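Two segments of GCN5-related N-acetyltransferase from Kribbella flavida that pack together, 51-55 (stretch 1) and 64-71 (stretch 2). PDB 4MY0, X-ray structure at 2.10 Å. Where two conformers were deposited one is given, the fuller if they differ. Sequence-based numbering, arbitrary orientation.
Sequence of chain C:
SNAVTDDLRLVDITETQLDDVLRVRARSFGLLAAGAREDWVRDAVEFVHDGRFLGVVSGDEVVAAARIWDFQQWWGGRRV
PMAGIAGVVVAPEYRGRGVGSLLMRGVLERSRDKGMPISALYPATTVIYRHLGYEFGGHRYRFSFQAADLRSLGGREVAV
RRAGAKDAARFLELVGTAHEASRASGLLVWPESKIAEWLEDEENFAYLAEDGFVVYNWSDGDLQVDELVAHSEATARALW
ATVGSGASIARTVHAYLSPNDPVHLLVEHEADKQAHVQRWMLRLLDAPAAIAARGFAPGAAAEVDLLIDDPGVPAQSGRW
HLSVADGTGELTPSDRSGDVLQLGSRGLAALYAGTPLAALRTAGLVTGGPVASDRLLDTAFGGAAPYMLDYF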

ATOM      1  N   GLY C  51      12.352  10.129  44.192  1.00 32.78           N
ATOM      2  CA  GLY C  51      13.509  10.900  43.759  1.00 28.99           C
ATOM      3  C   GLY C  51      14.032  10.432  42.410  1.00 31.84           C
ATOM      4  O   GLY C  51      15.229  10.531  42.117  1.00 30.69           O
ATOM      5  N   ARG C  52      13.129   9.927  41.579  1.00 25.58           N
ATOM      6  CA  ARG C  52      13.523   9.405  40.276  1.00 28.03           C
ATOM      7  C   ARG C  52      12.862  10.150  39.108  1.00 27.42           C
ATOM      8  O   ARG C  52      12.653   9.585  38.019  1.00 25.57           O
ATOM      9  CB  ARG C  52      13.258   7.892  40.216  1.00 28.80           C
ATOM     10  CG  ARG C  52      14.184   7.050  41.122  1.00 31.59           C
ATOM     11  CD  ARG C  52      13.565   5.703  41.508  1.00 35.37           C
ATOM     12  NE  ARG C  52      12.697   5.212  40.452  1.00 44.95           N
ATOM     13  CZ  ARG C  52      11.500   4.671  40.644  1.00 43.13           C
ATOM     14  NH1 ARG C  52      11.020   4.518  41.866  1.00 38.47           N
ATOM     15  NH2 ARG C  52      10.788   4.274  39.601  1.00 45.20           N
ATOM     16  N   PHE C  53      12.560  11.428  39.326  1.00 25.40           N
ATOM     17  CA  PHE C  53      12.018  12.283  38.263  1.00 25.96           C
ATOM     18  C   PHE C  53      12.796  13.606  38.240  1.00 28.10           C
ATOM     19  O   PHE C  53      12.603  14.475  39.110  1.00 25.66           O
ATOM     20  CB  PHE C  53      10.526  12.557  38.504  1.00 25.07           C
ATOM     21  CG  PHE C  53       9.724  12.735  37.241  1.00 30.12           C
ATOM     22  CD1 PHE C  53       8.436  12.232  37.152  1.00 23.39           C
ATOM     23  CD2 PHE C  53      10.258  13.405  36.140  1.00 29.55           C
ATOM     24  CE1 PHE C  53       7.684  12.380  35.982  1.00 25.47           C
ATOM     25  CE2 PHE C  53       9.519  13.561  34.967  1.00 28.46           C
ATOM     26  CZ  PHE C  53       8.226  13.039  34.884  1.00 26.49           C
ATOM     27  N   LEU C  54      13.676  13.759  37.258  1.00 21.60           N
ATOM     28  CA  LEU C  54      14.519  14.946  37.180  1.00 28.13           C
ATOM     29  C   LEU C  54      14.042  15.905  36.097  1.00 28.58           C
ATOM     30  O   LEU C  54      13.401  15.496  35.125  1.00 20.22           O
ATOM     31  CB  LEU C  54      15.976  14.560  36.934  1.00 28.80           C
ATOM     32  CG  LEU C  54      16.623  13.858  38.135  1.00 34.29           C
ATOM     33  CD1 LEU C  54      17.930  13.283  37.742  1.00 35.77           C
ATOM     34  CD2 LEU C  54      16.828  14.834  39.267  1.00 33.83           C
ATOM     35  N   GLY C  55      14.341  17.187  36.271  1.00 27.65           N
ATOM     36  CA  GLY C  55      13.989  18.158  35.255  1.00 25.84           C
ATOM     37  C   GLY C  55      14.977  19.301  35.189  1.00 27.01           C
ATOM     38  O   GLY C  55      15.860  19.429  36.051  1.00 26.81           O
ATOM     39  N   ALA C  64      12.701  20.909  30.546  1.00 23.24           N
ATOM     40  CA  ALA C  64      13.159  19.553  30.204  1.00 22.87           C
ATOM     41  C   ALA C  64      12.870  18.579  31.343  1.00 22.57           C
ATOM     42  O   ALA C  64      12.741  18.984  32.508  1.00 19.39           O
ATOM     43  CB  ALA C  64      14.658  19.554  29.867  1.00 18.25           C
ATOM     44  N   ALA C  65      12.752  17.295  31.027  1.00 21.42           N
ATOM     45  CA  ALA C  65      12.446  16.313  32.074  1.00 23.60           C
ATOM     46  C   ALA C  65      12.850  14.906  31.655  1.00 21.84           C
ATOM     47  O   ALA C  65      12.907  14.604  30.470  1.00 17.86           O
ATOM     48  CB  ALA C  65      10.945  16.357  32.440  1.00 21.19           C
ATOM     49  N   ALA C  66      13.136  14.058  32.637  1.00 20.00           N
ATOM     50  CA  ALA C  66      13.489  12.664  32.390  1.00 22.70           C
ATOM     51  C   ALA C  66      13.208  11.893  33.653  1.00 21.97           C
ATOM     52  O   ALA C  66      13.279  12.451  34.761  1.00 26.15           O
ATOM     53  CB  ALA C  66      14.956  12.528  32.022  1.00 17.48           C
ATOM     54  N   ARG C  67      12.870  10.619  33.516  0.56 20.78           N
ATOM     55  CA  ARG C  67      12.643   9.804  34.703  0.56 25.02           C
ATOM     56  C   ARG C  67      13.478   8.525  34.700  0.56 23.20           C
ATOM     57  O   ARG C  67      13.994   8.093  33.662  0.56 19.75           O
ATOM     58  CB  ARG C  67      11.148   9.514  34.911  0.56 29.64           C
ATOM     59  CG  ARG C  67      10.499   8.713  33.812  0.56 32.19           C
ATOM     60  CD  ARG C  67       8.974   8.874  33.818  0.56 33.58           C
ATOM     61  NE  ARG C  67       8.466   8.933  32.450  0.56 34.61           N
ATOM     62  CZ  ARG C  67       7.986   7.892  31.775  0.56 34.81           C
ATOM     63  NH1 ARG C  67       7.564   8.061  30.532  0.56 27.09           N
ATOM     64  NH2 ARG C  67       7.923   6.684  32.335  0.56 36.29           N
ATOM     65  N   ILE C  68      13.614   7.939  35.883  1.00 24.26           N
ATOM     66  CA  ILE C  68      14.451   6.771  36.077  1.00 25.05           C
ATOM     67  C   ILE C  68      13.629   5.599  36.611  1.00 23.46           C
ATOM     68  O   ILE C  68      13.134   5.662  37.729  1.00 25.96           O
ATOM     69  CB  ILE C  68      15.550   7.094  37.105  1.00 26.75           C
ATOM     70  CG1 ILE C  68      16.350   8.312  36.656  1.00 25.38           C
ATOM     71  CG2 ILE C  68      16.487   5.898  37.322  1.00 23.20           C
ATOM     72  CD1 ILE C  68      17.368   8.752  37.679  1.00 26.70           C
ATOM     73  N   TRP C  69      13.498   4.532  35.821  1.00 22.51           N
ATOM     74  CA  TRP C  69      12.898   3.294  36.329  1.00 24.20           C
ATOM     75  C   TRP C  69      13.887   2.577  37.232  1.00 27.03           C
ATOM     76  O   TRP C  69      15.073   2.458  36.883  1.00 28.26           O
ATOM     77  CB  TRP C  69      12.545   2.346  35.177  1.00 23.15           C
ATOM     78  CG  TRP C  69      11.331   2.718  34.392  1.00 26.09           C
ATOM     79  CD1 TRP C  69      11.300   3.366  33.190  1.00 26.40           C
ATOM     80  CD2 TRP C  69       9.971   2.434  34.733  1.00 26.82           C
ATOM     81  NE1 TRP C  69      10.000   3.517  32.773  1.00 28.74           N
ATOM     82  CE2 TRP C  69       9.165   2.951  33.702  1.00 27.98           C
ATOM     83  CE3 TRP C  69       9.357   1.797  35.815  1.00 30.88           C
ATOM     84  CZ2 TRP C  69       7.773   2.849  33.721  1.00 29.19           C
ATOM     85  CZ3 TRP C  69       7.979   1.700  35.839  1.00 31.03           C
ATOM     86  CH2 TRP C  69       7.202   2.216  34.799  1.00 30.70           C
ATOM     87  N   ASP C  70      13.406   2.083  38.373  1.00 26.31           N
ATOM     88  CA  ASP C  70      14.219   1.269  39.275  1.00 30.57           C
ATOM     89  C   ASP C  70      14.161  -0.199  38.849  1.00 30.84           C
ATOM     90  O   ASP C  70      13.455  -1.009  39.453  1.00 34.85           O
ATOM     91  CB  ASP C  70      13.740   1.427  40.727  1.00 41.89           C
ATOM     92  CG  ASP C  70      12.242   1.204  40.875  1.00 49.65           C
ATOM     93  OD1 ASP C  70      11.496   1.478  39.904  1.00 49.53           O
ATOM     94  OD2 ASP C  70      11.815   0.749  41.962  1.00 55.08           O
ATOM     95  N   PHE C  71      14.890  -0.541  37.791  1.00 28.56           N
ATOM     96  CA  PHE C  71      14.870  -1.909  37.271  1.00 27.27           C
ATOM     97  C   PHE C  71      15.952  -2.746  37.916  1.00 27.88           C
ATOM     98  O   PHE C  71      16.799  -2.227  38.637  1.00 28.30           O
ATOM     99  CB  PHE C  71      15.179  -1.916  35.777  1.00 22.38           C
ATOM    100  CG  PHE C  71      14.067  -1.412  34.900  1.00 23.07           C
ATOM    101  CD1 PHE C  71      12.748  -1.779  35.130  1.00 26.61           C
ATOM    102  CD2 PHE C  71      14.360  -0.598  33.811  1.00 22.11           C
ATOM    103  CE1 PHE C  71      11.728  -1.324  34.291  1.00 30.96           C
ATOM    104  CE2 PHE C  71      13.354  -0.138  32.964  1.00 27.24           C
ATOM    105  CZ  PHE C  71      12.031  -0.496  33.211  1.00 30.35           C
TER

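The two segments pack as neighbouring antiparallel strands, burying 519 Å² between them, and Arg52 accounts for the largest share. It sits just before the strand that begins at Phe53, yet its backbone already takes part in the pairing: Ile68 N donates to Arg52 O at 2.9 Å, and the same carbonyl receives a CA-H...O contact from Arg67 CA at 3.3 Å. The side chain then runs along the partner strand. Arg52 NE donates to Ile68 O at 2.8 Å with a nearly straight geometry, the oxygen lying at the edge of the guanidinium, while a second bond from Arg52 NH2 to Ile68 O is weak at 3.3 Å. Ile68 is thus held through both its amide and its carbonyl by one residue, and the CB atoms of Arg52 and Ile68 approach to 3.9 Å.

Asp70 adds a charge to this arrangement. Its OD1 lies 2.9 Å from Arg52 NH2, but over the face of the guanidinium, so that no N-H points at it; the salt bridge is electrostatic, without a hydrogen bond.

Phe53 faces the same side of the sheet as Arg67 and Ala65. Arg67 CB stands 4.2 Å from the centroid of the Phe53 ring, only 10° off its normal, a CH-pi contact over the face. At the ring edge, Phe53 CE2 meets Ala65 CB at 4.0 Å.

Beyond Phe53 the backbone carries the pairing. Leu54 and Ala66 exchange two hydrogen bonds, Leu54 N to Ala66 O at 2.8 Å and Ala66 N to Leu54 O at 2.9 Å, with their side chains on the sheet face opposite Phe53. At Gly55 the strands draw close, its CA 4.0 Å from Ala65 CA and 3.1 Å from Ala64 O; a CB here would lie tight against that oxygen.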